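Local coordinates for protein trans-4-hydroxy-L-proline dehydratase (Clostridioides difficile 70-100-2010, PDB 6VXC) that catalyses the radical dehydration of trans-4-hydroxy-L-proline to (S)-1-pyrroline-5-carboxylate, using a glycyl radical, in the anaerobic breakdown of hydroxyproline, at residues G24-E27 with R28-K31; K73-I76 with E77-L81; F142-K145 with R146-R149; F426-T429 with E430-V433; Y786-H789 with F790-S794. All coordinates share one frame; numbering follows the deposited sequence.

Contact 1 (G24-E27 with R28-K31); sequences GTFE and RTKK
K30, on the first turn of helix 27-38, folds its side chain back over the loop residue G24. K30 CB lies 3.5 Å from F26 O. K30 CG lies 3.1 Å from F26 O and also touches G24 O. K30 CD touches both F26 O and E27 OE2, and K30 CE is 3.7 Å from E27 OE2, with the two side chains crossing at a slant. A bend at the last torsion (chi4 -65°) turns NZ away from that acid, so that K30 NZ donates to G24 O at 2.9 Å, tilted 17° from the carbonyl plane; a second acceptor is A22 O. Beside this, T29 OG1 accepts from F26 N at 3.3 Å with an N-H...O angle of 162°, while the same hydroxyl also bonds E332. F26 occupies the N-cap position, and its carbonyl receives K30 N at 2.9 Å in the first helical bond. G24 CA packs close against this first turn, 3.7 Å from T29 OG1, with backbone angles that suit glycine. The ammonium is thus held by main-chain oxygens and E27 remains a distant charge, 5.0 Å from OE2 to K30 NZ, which should add only modest electrostatic attraction.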
loop_
_atom_site.group_PDB
_atom_site.type_symbol
_atom_site.label_atom_id
_atom_site.label_comp_id
_atom_site.label_asym_id
_atom_site.label_seq_id
_atom_site.Cartn_x
_atom_site.Cartn_y
_atom_site.Cartn_z
ATOM N N GLY A 24 -20.961 7.598 -13.866
ATOM C CA GLY A 24 -20.297 7.453 -15.158
ATOM C C GLY A 24 -20.776 8.620 -16.000
ATOM O O GLY A 24 -21.953 8.965 -16.006
ATOM N N THR A 25 -19.835 9.283 -16.673
ATOM C CA THR A 25 -20.181 10.464 -17.461
ATOM C C THR A 25 -20.878 10.091 -18.763
ATOM O O THR A 25 -21.712 10.853 -19.255
ATOM C CB THR A 25 -18.911 11.279 -17.741
ATOM O OG1 THR A 25 -18.298 11.638 -16.502
ATOM C CG2 THR A 25 -19.212 12.557 -18.523
ATOM N N PHE A 26 -20.603 8.909 -19.299
ATOM C CA PHE A 26 -21.153 8.484 -20.571
ATOM C C PHE A 26 -21.874 7.158 -20.411
ATOM O O PHE A 26 -21.648 6.410 -19.454
ATOM C CB PHE A 26 -20.049 8.393 -21.632
ATOM C CG PHE A 26 -19.219 9.622 -21.693
ATOM C CD1 PHE A 26 -19.654 10.725 -22.420
ATOM C CD2 PHE A 26 -18.044 9.718 -20.968
ATOM C CE1 PHE A 26 -18.911 11.885 -22.461
ATOM C CE2 PHE A 26 -17.287 10.871 -21.003
ATOM C CZ PHE A 26 -17.725 11.966 -21.755
ATOM N N GLU A 27 -22.763 6.887 -21.366
ATOM C CA GLU A 27 -23.491 5.628 -21.326
ATOM C C GLU A 27 -22.533 4.445 -21.267
ATOM O O GLU A 27 -22.763 3.491 -20.517
ATOM C CB GLU A 27 -24.388 5.504 -22.561
ATOM C CG GLU A 27 -25.520 6.501 -22.632
ATOM C CD GLU A 27 -26.467 6.375 -21.452
ATOM O OE1 GLU A 27 -27.030 5.276 -21.256
ATOM O OE2 GLU A 27 -26.631 7.359 -20.703
ATOM N N ARG A 28 -21.438 4.501 -22.020
ATOM C CA ARG A 28 -20.460 3.414 -21.976
ATOM C C ARG A 28 -19.944 3.177 -20.560
ATOM O O ARG A 28 -19.993 2.051 -20.051
ATOM C CB ARG A 28 -19.293 3.712 -22.917
ATOM C CG ARG A 28 -18.208 2.628 -22.930
ATOM C CD ARG A 28 -16.911 3.157 -23.532
ATOM N NE ARG A 28 -17.074 3.672 -24.890
ATOM C CZ ARG A 28 -17.197 2.925 -25.983
ATOM N NH1 ARG A 28 -17.347 3.513 -27.167
ATOM N NH2 ARG A 28 -17.158 1.602 -25.909
ATOM N N THR A 29 -19.468 4.236 -19.897
ATOM C CA THR A 29 -18.799 4.057 -18.616
ATOM C C THR A 29 -19.791 3.793 -17.491
ATOM O O THR A 29 -19.447 3.119 -16.519
ATOM C CB THR A 29 -17.907 5.267 -18.314
ATOM O OG1 THR A 29 -18.688 6.463 -18.284
ATOM C CG2 THR A 29 -16.812 5.407 -19.375
ATOM N N LYS A 30 -21.036 4.252 -17.631
ATOM C CA LYS A 30 -22.086 3.848 -16.696
ATOM C C LYS A 30 -22.277 2.334 -16.704
ATOM O O LYS A 30 -22.439 1.714 -15.647
ATOM C CB LYS A 30 -23.406 4.529 -17.054
ATOM C CG LYS A 30 -23.442 6.040 -16.949
ATOM C CD LYS A 30 -24.759 6.553 -17.523
ATOM C CE LYS A 30 -24.844 8.074 -17.564
ATOM N NZ LYS A 30 -24.841 8.720 -16.248
ATOM N N LYS A 31 -22.296 1.735 -17.895
ATOM C CA LYS A 31 -22.450 0.290 -18.054
ATOM C C LYS A 31 -21.238 -0.466 -17.517
ATOM O O LYS A 31 -21.382 -1.485 -16.827
ATOM C CB LYS A 31 -22.673 -0.030 -19.539
ATOM C CG LYS A 31 -22.647 -1.521 -19.896
ATOM C CD LYS A 31 -23.043 -1.792 -21.363
ATOM C CE LYS A 31 -22.060 -1.174 -22.355
ATOM N NZ LYS A 31 -22.408 -1.486 -23.785
#

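Contact 2 (K73-I76 with E77-L81); sequences KHYI and ENRTL
Y75 O is gripped by two backbone amides at the C-terminal end of helix 64-78: R79 N donates at 2.9 Å nearly in line with the carbonyl, and N78 N reaches the same oxygen at 3.3 Å from above its plane. R79 is the first residue to leave helical angles, yet its side chain turns back over Y75. With CG wedged between its own N and carbonyl carbon (chi1 59°), the arginine crosses one ring face, R79 CD lying 3.6 Å from Y75 CZ. Ring and guanidinium planes are 43° apart, which excludes a flat stack, and R79 NH2 bonds E92 O. Two residues earlier, K73 CE touches E77 OE2 at 3.3 Å, whereas K73 NZ stays 4.0 Å from that oxygen, beyond a salt bridge. A water donates to E77 OE1 at 2.7 Å and also bonds H74 ND1; H74 NE2 pairs with E53. Helix 46-58 packs on Y75 through R47 and L50, while I233 of helix 214-248 touches K73 and E77.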
loop_
_atom_site.group_PDB
_atom_site.type_symbol
_atom_site.label_atom_id
_atom_site.label_comp_id
_atom_site.label_asym_id
_atom_site.label_seq_id
_atom_site.Cartn_x
_atom_site.Cartn_y
_atom_site.Cartn_z
ATOM N N LYS A 73 5.884 -16.356 -19.652
ATOM C CA LYS A 73 5.583 -16.426 -21.077
ATOM C C LYS A 73 4.609 -17.552 -21.383
ATOM O O LYS A 73 3.681 -17.382 -22.180
ATOM C CB LYS A 73 6.863 -16.597 -21.888
ATOM C CG LYS A 73 6.624 -16.567 -23.396
ATOM C CD LYS A 73 7.926 -16.686 -24.148
ATOM C CE LYS A 73 7.722 -16.815 -25.640
ATOM N NZ LYS A 73 8.919 -17.448 -26.238
ATOM N N HIS A 74 4.822 -18.717 -20.786
ATOM C CA HIS A 74 3.883 -19.810 -20.977
ATOM C C HIS A 74 2.491 -19.412 -20.520
ATOM O O HIS A 74 1.499 -19.711 -21.188
ATOM C CB HIS A 74 4.366 -21.047 -20.225
ATOM C CG HIS A 74 3.507 -22.246 -20.445
ATOM N ND1 HIS A 74 3.516 -22.959 -21.624
ATOM C CD2 HIS A 74 2.590 -22.843 -19.653
ATOM C CE1 HIS A 74 2.646 -23.947 -21.544
ATOM N NE2 HIS A 74 2.072 -23.901 -20.356
ATOM N N TYR A 75 2.401 -18.742 -19.371
ATOM C CA TYR A 75 1.113 -18.276 -18.881
ATOM C C TYR A 75 0.482 -17.291 -19.861
ATOM O O TYR A 75 -0.704 -17.396 -20.183
ATOM C CB TYR A 75 1.287 -17.671 -17.482
ATOM C CG TYR A 75 0.164 -16.770 -17.029
ATOM C CD1 TYR A 75 -1.070 -17.287 -16.680
ATOM C CD2 TYR A 75 0.354 -15.400 -16.923
ATOM C CE1 TYR A 75 -2.090 -16.465 -16.264
ATOM C CE2 TYR A 75 -0.666 -14.566 -16.499
ATOM C CZ TYR A 75 -1.880 -15.106 -16.171
ATOM O OH TYR A 75 -2.903 -14.300 -15.752
ATOM N N ILE A 76 1.260 -16.326 -20.351
ATOM C CA ILE A 76 0.713 -15.339 -21.284
ATOM C C ILE A 76 0.266 -16.007 -22.585
ATOM O O ILE A 76 -0.774 -15.654 -23.156
ATOM C CB ILE A 76 1.740 -14.220 -21.542
ATOM C CG1 ILE A 76 1.966 -13.386 -20.279
ATOM C CG2 ILE A 76 1.292 -13.319 -22.703
ATOM C CD1 ILE A 76 0.736 -12.674 -19.808
ATOM N N GLU A 77 1.048 -16.971 -23.082
ATOM C CA GLU A 77 0.699 -17.635 -24.336
ATOM C C GLU A 77 -0.617 -18.398 -24.243
ATOM O O GLU A 77 -1.345 -18.493 -25.234
ATOM C CB GLU A 77 1.827 -18.580 -24.759
ATOM C CG GLU A 77 2.983 -17.904 -25.469
ATOM C CD GLU A 77 4.169 -18.842 -25.728
ATOM O OE1 GLU A 77 4.251 -19.917 -25.088
ATOM O OE2 GLU A 77 5.027 -18.495 -26.565
ATOM N N ASN A 78 -0.944 -18.957 -23.081
ATOM C CA ASN A 78 -2.038 -19.912 -23.001
ATOM C C ASN A 78 -3.222 -19.501 -22.147
ATOM O O ASN A 78 -4.233 -20.205 -22.179
ATOM C CB ASN A 78 -1.526 -21.253 -22.472
ATOM C CG ASN A 78 -0.571 -21.904 -23.425
ATOM O OD1 ASN A 78 0.643 -21.839 -23.240
ATOM N ND2 ASN A 78 -1.111 -22.530 -24.464
ATOM N N ARG A 79 -3.151 -18.404 -21.404
ATOM C CA ARG A 79 -4.295 -18.035 -20.573
ATOM C C ARG A 79 -5.464 -17.606 -21.441
ATOM O O ARG A 79 -5.289 -17.132 -22.562
ATOM C CB ARG A 79 -3.938 -16.906 -19.607
ATOM C CG ARG A 79 -3.443 -15.616 -20.264
ATOM C CD ARG A 79 -3.546 -14.423 -19.301
ATOM N NE ARG A 79 -4.948 -14.075 -19.082
ATOM C CZ ARG A 79 -5.392 -13.142 -18.244
ATOM N NH1 ARG A 79 -6.694 -12.914 -18.160
ATOM N NH2 ARG A 79 -4.549 -12.449 -17.493
ATOM N N THR A 80 -6.668 -17.778 -20.908
ATOM C CA THR A 80 -7.864 -17.316 -21.594
ATOM C C THR A 80 -7.971 -15.801 -21.449
ATOM O O THR A 80 -7.709 -15.247 -20.382
ATOM C CB THR A 80 -9.112 -17.991 -21.026
ATOM O OG1 THR A 80 -9.321 -17.551 -19.681
ATOM C CG2 THR A 80 -8.941 -19.489 -21.004
ATOM N N LEU A 81 -8.306 -15.135 -22.542
ATOM C CA LEU A 81 -8.456 -13.690 -22.598
ATOM C C LEU A 81 -9.931 -13.333 -22.701
ATOM O O LEU A 81 -10.735 -14.115 -23.208
ATOM C CB LEU A 81 -7.685 -13.114 -23.784
ATOM C CG LEU A 81 -6.205 -12.798 -23.573
ATOM C CD1 LEU A 81 -5.532 -13.637 -22.509
ATOM C CD2 LEU A 81 -5.457 -12.828 -24.894
HETATM O O HOH W 1 3.404 -22.431 -24.659
#

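Contact 3 (F142-K145 with R146-R149); sequences FWKK and RQTR
Where helix 129-143 gives way to the turn leading into helix 148-155, W143 O takes two backbone bonds, from R146 N above its carbonyl plane and from Q147 N nearly along the C=O direction, both at 2.9 Å. The extended side chain of R146 runs back to F142 and lays its guanidinium flat on one ring face. The planes differ by 2° and the centres are 3.8 Å apart; R146 CZ stands 26° off the ring normal, so both the stacking and the cation-pi criteria are met. The ring is brought beneath it by F142 CG pointing opposite the backbone N (chi1 -174°). In the guanidinium plane, R146 NH1 donates to F142 O at 2.9 Å and also to a water. R146 NH2 forms a salt bridge with E59. K145 runs alongside in the same direction, its CE 3.5 Å from R146 NH1. At the other side of the turn, Q147 NE2 donates to K144 O at 3.0 Å on an in-plane lone pair, leaving Q147 OE1 to accept from C108 N. Face contact, edge bonds and the acid together fix the rotation of the guanidinium; E59 probably offsets the charge of R146, whose NH1 has K145 NZ 4.4 Å away.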
loop_
_atom_site.group_PDB
_atom_site.type_symbol
_atom_site.label_atom_id
_atom_site.label_comp_id
_atom_site.label_asym_id
_atom_site.label_seq_id
_atom_site.Cartn_x
_atom_site.Cartn_y
_atom_site.Cartn_z
ATOM N N PHE A 142 2.140 -30.350 -6.047
ATOM C CA PHE A 142 3.358 -29.818 -6.644
ATOM C C PHE A 142 3.954 -28.659 -5.845
ATOM O O PHE A 142 5.173 -28.610 -5.655
ATOM C CB PHE A 142 3.084 -29.386 -8.090
ATOM C CG PHE A 142 4.318 -28.953 -8.833
ATOM C CD1 PHE A 142 5.118 -29.878 -9.483
ATOM C CD2 PHE A 142 4.686 -27.620 -8.867
ATOM C CE1 PHE A 142 6.262 -29.486 -10.149
ATOM C CE2 PHE A 142 5.835 -27.215 -9.538
ATOM C CZ PHE A 142 6.623 -28.153 -10.183
ATOM N N TRP A 143 3.129 -27.735 -5.348
ATOM C CA TRP A 143 3.633 -26.475 -4.811
ATOM C C TRP A 143 3.760 -26.434 -3.295
ATOM O O TRP A 143 4.465 -25.562 -2.784
ATOM C CB TRP A 143 2.743 -25.305 -5.254
ATOM C CG TRP A 143 2.882 -25.026 -6.697
ATOM C CD1 TRP A 143 2.038 -25.421 -7.698
ATOM C CD2 TRP A 143 3.945 -24.311 -7.327
ATOM N NE1 TRP A 143 2.509 -24.988 -8.905
ATOM C CE2 TRP A 143 3.677 -24.303 -8.708
ATOM C CE3 TRP A 143 5.093 -23.668 -6.856
ATOM C CZ2 TRP A 143 4.513 -23.680 -9.621
ATOM C CZ3 TRP A 143 5.926 -23.057 -7.763
ATOM C CH2 TRP A 143 5.634 -23.069 -9.129
ATOM N N LYS A 144 3.124 -27.342 -2.560
ATOM C CA LYS A 144 3.195 -27.264 -1.098
ATOM C C LYS A 144 4.640 -27.265 -0.602
ATOM O O LYS A 144 4.975 -26.547 0.345
ATOM C CB LYS A 144 2.407 -28.415 -0.476
ATOM C CG LYS A 144 2.357 -28.452 1.044
ATOM C CD LYS A 144 1.374 -29.537 1.498
ATOM C CE LYS A 144 1.250 -29.619 3.010
ATOM N NZ LYS A 144 2.592 -29.859 3.615
ATOM N N LYS A 145 5.511 -28.072 -1.211
ATOM C CA LYS A 145 6.902 -28.084 -0.781
ATOM C C LYS A 145 7.729 -26.990 -1.447
ATOM O O LYS A 145 8.860 -26.746 -1.019
ATOM C CB LYS A 145 7.545 -29.453 -1.062
ATOM C CG LYS A 145 7.810 -29.731 -2.536
ATOM C CD LYS A 145 8.445 -31.093 -2.729
ATOM C CE LYS A 145 8.674 -31.399 -4.195
ATOM N NZ LYS A 145 9.105 -32.813 -4.416
ATOM N N ARG A 146 7.196 -26.322 -2.470
ATOM C CA ARG A 146 7.952 -25.307 -3.190
ATOM C C ARG A 146 7.647 -23.876 -2.751
ATOM O O ARG A 146 8.489 -22.999 -2.946
ATOM C CB ARG A 146 7.699 -25.440 -4.698
ATOM C CG ARG A 146 8.328 -26.681 -5.322
ATOM C CD ARG A 146 8.010 -26.784 -6.811
ATOM N NE ARG A 146 8.866 -27.759 -7.487
ATOM C CZ ARG A 146 8.645 -29.069 -7.552
ATOM N NH1 ARG A 146 7.568 -29.596 -6.996
ATOM N NH2 ARG A 146 9.516 -29.854 -8.190
ATOM N N GLN A 147 6.493 -23.628 -2.149
ATOM C CA GLN A 147 6.073 -22.266 -1.822
ATOM C C GLN A 147 7.101 -21.531 -0.968
ATOM O O GLN A 147 7.679 -22.093 -0.037
ATOM C CB GLN A 147 4.741 -22.318 -1.083
ATOM C CG GLN A 147 4.786 -23.167 0.175
ATOM C CD GLN A 147 3.430 -23.255 0.853
ATOM O OE1 GLN A 147 2.717 -22.254 0.962
ATOM N NE2 GLN A 147 3.050 -24.464 1.283
ATOM N N THR A 148 7.306 -20.243 -1.262
ATOM C CA THR A 148 8.276 -19.478 -0.483
ATOM C C THR A 148 7.850 -19.309 0.969
ATOM O O THR A 148 8.709 -19.101 1.825
ATOM C CB THR A 148 8.522 -18.086 -1.087
ATOM O OG1 THR A 148 7.277 -17.401 -1.243
ATOM C CG2 THR A 148 9.244 -18.180 -2.432
ATOM N N ARG A 149 6.557 -19.391 1.274
ATOM C CA ARG A 149 6.151 -19.176 2.655
ATOM C C ARG A 149 6.791 -20.214 3.576
ATOM O O ARG A 149 7.185 -19.897 4.705
ATOM C CB ARG A 149 4.626 -19.200 2.798
ATOM C CG ARG A 149 4.195 -18.790 4.219
ATOM C CD ARG A 149 2.694 -18.741 4.468
ATOM N NE ARG A 149 2.428 -18.088 5.748
ATOM C CZ ARG A 149 2.515 -18.669 6.939
ATOM N NH1 ARG A 149 2.848 -19.951 7.033
ATOM N NH2 ARG A 149 2.279 -17.961 8.038
HETATM O O HOH W 2 7.501 -32.748 -7.439
#

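Contact 4 (F426-T429 with E430-V433); sequences FYNT and EAIV
The amide of N428 faces the methyl of A431, with N428 CG 3.7 Å from A431 CB, and its two ends serve different partners: OD1 turns to the helix start, while ND2 donates to G753 O. This is an Asn N-cap at a strand-to-helix junction, where strand 426-428, lying between strands 396-401 and 755-759 as is consistent with the barrel of the glycyl radical enzyme family, passes directly into helix 429-438. The ring of Y427, the other flat group, leads away from the helix: H755 meets it with planes about 35° apart, and its OH bonds C454 O and N362 ND2. Of this side chain, Y427 CB alone stays by the helix, 3.9 Å from I432 CD1. C454 is, by similarity, the residue of the cysteine radical, so Y427 places this junction beside the probable active site.

The cap oxygen is placed by a fully extended first torsion (chi1 -179°) and a nearly flat second one. N428 OD1 then accepts weakly from E430 N at 3.0 Å, with an N-H...O angle of only 123°, and weakly from A431 N at 3.3 Å. The backbone bonds are straighter: I432 N reaches N428 O at 2.9 Å, and V433 N reaches T429 O. T429 OG1 bonds Q400, and E430 bends at chi2 so that its carboxylate meets S402 and K403 N. A water bridges N428 and E430, 2.9 Å from N428 OD1 and 2.6 Å from E430 OE1.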
loop_
_atom_site.group_PDB
_atom_site.type_symbol
_atom_site.label_atom_id
_atom_site.label_comp_id
_atom_site.label_asym_id
_atom_site.label_seq_id
_atom_site.Cartn_x
_atom_site.Cartn_y
_atom_site.Cartn_z
ATOM N N PHE A 426 -4.261 14.073 0.769
ATOM C CA PHE A 426 -3.394 15.183 0.401
ATOM C C PHE A 426 -1.965 14.879 0.834
ATOM O O PHE A 426 -1.736 14.513 1.988
ATOM C CB PHE A 426 -3.882 16.493 1.049
ATOM C CG PHE A 426 -5.320 16.849 0.712
ATOM C CD1 PHE A 426 -6.373 16.301 1.429
ATOM C CD2 PHE A 426 -5.607 17.736 -0.310
ATOM C CE1 PHE A 426 -7.696 16.625 1.124
ATOM C CE2 PHE A 426 -6.915 18.063 -0.617
ATOM C CZ PHE A 426 -7.968 17.503 0.095
ATOM N N TYR A 427 -1.006 15.061 -0.076
ATOM C CA TYR A 427 0.412 14.846 0.188
ATOM C C TYR A 427 1.196 16.120 -0.096
ATOM O O TYR A 427 0.912 16.823 -1.067
ATOM C CB TYR A 427 0.998 13.706 -0.672
ATOM C CG TYR A 427 0.296 12.380 -0.520
ATOM C CD1 TYR A 427 0.507 11.594 0.609
ATOM C CD2 TYR A 427 -0.553 11.908 -1.512
ATOM C CE1 TYR A 427 -0.143 10.384 0.770
ATOM C CE2 TYR A 427 -1.205 10.701 -1.372
ATOM C CZ TYR A 427 -0.994 9.939 -0.225
ATOM O OH TYR A 427 -1.637 8.738 -0.096
ATOM N N ASN A 428 2.206 16.382 0.735
ATOM C CA ASN A 428 3.016 17.601 0.673
ATOM C C ASN A 428 4.186 17.388 -0.286
ATOM O O ASN A 428 5.153 16.692 0.042
ATOM C CB ASN A 428 3.503 17.976 2.070
ATOM C CG ASN A 428 4.324 19.256 2.091
ATOM O OD1 ASN A 428 4.693 19.786 1.049
ATOM N ND2 ASN A 428 4.578 19.777 3.290
ATOM N N THR A 429 4.101 18.002 -1.466
ATOM C CA THR A 429 5.145 17.836 -2.477
ATOM C C THR A 429 6.515 18.241 -1.949
ATOM O O THR A 429 7.515 17.555 -2.209
ATOM C CB THR A 429 4.802 18.641 -3.732
ATOM O OG1 THR A 429 3.623 18.108 -4.344
ATOM C CG2 THR A 429 5.970 18.643 -4.715
ATOM N N GLU A 430 6.593 19.351 -1.217
ATOM C CA GLU A 430 7.899 19.780 -0.722
ATOM C C GLU A 430 8.454 18.802 0.303
ATOM O O GLU A 430 9.666 18.597 0.352
ATOM C CB GLU A 430 7.845 21.197 -0.141
ATOM C CG GLU A 430 7.982 22.258 -1.241
ATOM C CD GLU A 430 6.728 22.344 -2.096
ATOM O OE1 GLU A 430 5.673 22.611 -1.508
ATOM O OE2 GLU A 430 6.791 22.105 -3.327
ATOM N N ALA A 431 7.593 18.188 1.120
ATOM C CA ALA A 431 8.077 17.176 2.050
ATOM C C ALA A 431 8.578 15.946 1.307
ATOM O O ALA A 431 9.663 15.431 1.593
ATOM C CB ALA A 431 6.975 16.805 3.047
ATOM N N ILE A 432 7.810 15.480 0.325
ATOM C CA ILE A 432 8.213 14.323 -0.479
ATOM C C ILE A 432 9.598 14.533 -1.077
ATOM O O ILE A 432 10.476 13.665 -0.985
ATOM C CB ILE A 432 7.170 14.051 -1.578
ATOM C CG1 ILE A 432 5.878 13.494 -0.962
ATOM C CG2 ILE A 432 7.757 13.139 -2.629
ATOM C CD1 ILE A 432 4.682 13.582 -1.895
ATOM N N VAL A 433 9.807 15.680 -1.722
ATOM C CA VAL A 433 11.084 15.911 -2.387
ATOM C C VAL A 433 12.227 15.899 -1.384
ATOM O O VAL A 433 13.277 15.290 -1.625
ATOM C CB VAL A 433 11.055 17.217 -3.192
ATOM C CG1 VAL A 433 12.476 17.609 -3.607
ATOM C CG2 VAL A 433 10.190 17.029 -4.413
HETATM O O HOH W 3 5.014 22.716 0.961
#

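Contact 5 (Y786-H789 with F790-S794); sequences YSDH and FNNLS
Two hydrogen bonds join D788 and H789 to N792, closing the turn that follows strand 787-789. In the side-chain bond, N792 ND2 donates to D788 OD1 at 3.1 Å, and the bond is almost straight, with an N-H...O angle of 173°. The donor approaches on the syn side but 33° out of the carboxylate plane, and the carboxylate and amide planes stand 70° apart. The same OD1 takes a weak bond from H789 N, while D788 OD2 accepts from T356 OG1. In the backbone bond, N792 N reaches H789 O at 2.9 Å from above the carbonyl plane, consistent with the 3-10 segment 790-792. Apolar contact is slight: L793 CD2 lies 4.2 Å from D788 CB, and the leucine side chain continues onto V781 and I801. F790 points the other way, onto helix 763-771. With both carboxylate oxygens engaged, the rotation of D788 is fixed, and the donors around it would tend to stabilise its negative charge in this buried part of the glycine-radical domain.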
loop_
_atom_site.group_PDB
_atom_site.type_symbol
_atom_site.label_atom_id
_atom_site.label_comp_id
_atom_site.label_asym_id
_atom_site.label_seq_id
_atom_site.Cartn_x
_atom_site.Cartn_y
_atom_site.Cartn_z
ATOM N N TYR A 786 -6.607 4.704 2.697
ATOM C CA TYR A 786 -7.508 4.193 1.669
ATOM C C TYR A 786 -8.943 4.299 2.158
ATOM O O TYR A 786 -9.203 4.396 3.354
ATOM C CB TYR A 786 -7.215 2.744 1.307
ATOM C CG TYR A 786 -7.586 1.757 2.387
ATOM C CD1 TYR A 786 -6.834 1.662 3.548
ATOM C CD2 TYR A 786 -8.702 0.936 2.256
ATOM C CE1 TYR A 786 -7.160 0.751 4.532
ATOM C CE2 TYR A 786 -9.043 0.024 3.239
ATOM C CZ TYR A 786 -8.264 -0.057 4.376
ATOM O OH TYR A 786 -8.583 -0.953 5.364
ATOM N N SER A 787 -9.869 4.219 1.213
ATOM C CA SER A 787 -11.297 4.215 1.488
ATOM C C SER A 787 -11.861 2.826 1.247
ATOM O O SER A 787 -11.336 2.057 0.435
ATOM C CB SER A 787 -12.042 5.241 0.616
ATOM O OG SER A 787 -11.556 6.548 0.849
ATOM N N ASP A 788 -12.921 2.497 1.974
ATOM C CA ASP A 788 -13.538 1.184 1.846
ATOM C C ASP A 788 -15.003 1.284 2.233
ATOM O O ASP A 788 -15.414 2.212 2.920
ATOM C CB ASP A 788 -12.815 0.140 2.723
ATOM C CG ASP A 788 -12.910 -1.278 2.158
ATOM O OD1 ASP A 788 -13.819 -1.547 1.338
ATOM O OD2 ASP A 788 -12.060 -2.122 2.541
ATOM N N HIS A 789 -15.786 0.302 1.802
ATOM C CA HIS A 789 -17.161 0.209 2.271
ATOM C C HIS A 789 -17.195 -0.065 3.767
ATOM O O HIS A 789 -16.468 -0.923 4.271
ATOM C CB HIS A 789 -17.913 -0.887 1.516
ATOM C CG HIS A 789 -18.287 -0.501 0.124
ATOM N ND1 HIS A 789 -17.468 -0.735 -0.957
ATOM C CD2 HIS A 789 -19.381 0.132 -0.361
ATOM C CE1 HIS A 789 -18.044 -0.269 -2.051
ATOM N NE2 HIS A 789 -19.208 0.257 -1.719
ATOM N N PHE A 790 -18.011 0.718 4.478
ATOM C CA PHE A 790 -18.205 0.541 5.909
ATOM C C PHE A 790 -18.588 -0.897 6.257
ATOM O O PHE A 790 -18.101 -1.451 7.246
ATOM C CB PHE A 790 -19.265 1.551 6.386
ATOM C CG PHE A 790 -19.505 1.557 7.869
ATOM C CD1 PHE A 790 -18.587 2.126 8.731
ATOM C CD2 PHE A 790 -20.698 1.068 8.393
ATOM C CE1 PHE A 790 -18.817 2.146 10.105
ATOM C CE2 PHE A 790 -20.945 1.097 9.760
ATOM C CZ PHE A 790 -20.010 1.628 10.615
ATOM N N ASN A 791 -19.416 -1.529 5.426
ATOM C CA ASN A 791 -19.852 -2.905 5.644
ATOM C C ASN A 791 -18.731 -3.933 5.472
ATOM O O ASN A 791 -18.932 -5.093 5.840
ATOM C CB ASN A 791 -21.002 -3.274 4.687
ATOM C CG ASN A 791 -22.326 -2.624 5.064
ATOM O OD1 ASN A 791 -22.488 -2.086 6.162
ATOM N ND2 ASN A 791 -23.307 -2.724 4.162
ATOM N N ASN A 792 -17.589 -3.565 4.887
ATOM C CA ASN A 792 -16.444 -4.469 4.793
ATOM C C ASN A 792 -15.589 -4.471 6.051
ATOM O O ASN A 792 -14.597 -5.198 6.101
ATOM C CB ASN A 792 -15.549 -4.112 3.603
ATOM C CG ASN A 792 -16.136 -4.570 2.279
ATOM O OD1 ASN A 792 -16.956 -5.473 2.235
ATOM N ND2 ASN A 792 -15.695 -3.952 1.191
ATOM N N LEU A 793 -15.924 -3.662 7.045
ATOM C CA LEU A 793 -15.096 -3.496 8.221
ATOM C C LEU A 793 -15.656 -4.300 9.394
ATOM O O LEU A 793 -16.870 -4.431 9.553
ATOM C CB LEU A 793 -14.996 -2.017 8.580
ATOM C CG LEU A 793 -14.768 -1.056 7.396
ATOM C CD1 LEU A 793 -14.796 0.358 7.891
ATOM C CD2 LEU A 793 -13.449 -1.335 6.652
ATOM N N SER A 794 -14.762 -4.851 10.206
ATOM C CA SER A 794 -15.193 -5.500 11.431
ATOM C C SER A 794 -15.859 -4.476 12.349
ATOM O O SER A 794 -15.652 -3.268 12.228
ATOM C CB SER A 794 -14.008 -6.121 12.167
ATOM O OG SER A 794 -13.258 -5.116 12.837
#

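All five contacts are local and follow one another along the chain, but they lie in separate places. Contacts 4 and 5 come nearest each other, about 7 Å between closest atoms, although their centres are 27 Å apart. Both approach the active site: the side chain of Y427 is about 6 Å from that of C454, the probable cysteine radical site, and D788 about 11 Å from it. Contact 5 directly follows G785, the glycyl radical position, unmodified here. Contacts 1, 2 and 3 belong to the periphery, with centres 25 to 29 Å from the chain's centre; contacts 2 and 3 lie about 10 Å apart at nearest atoms, and helix 46-58 touches both.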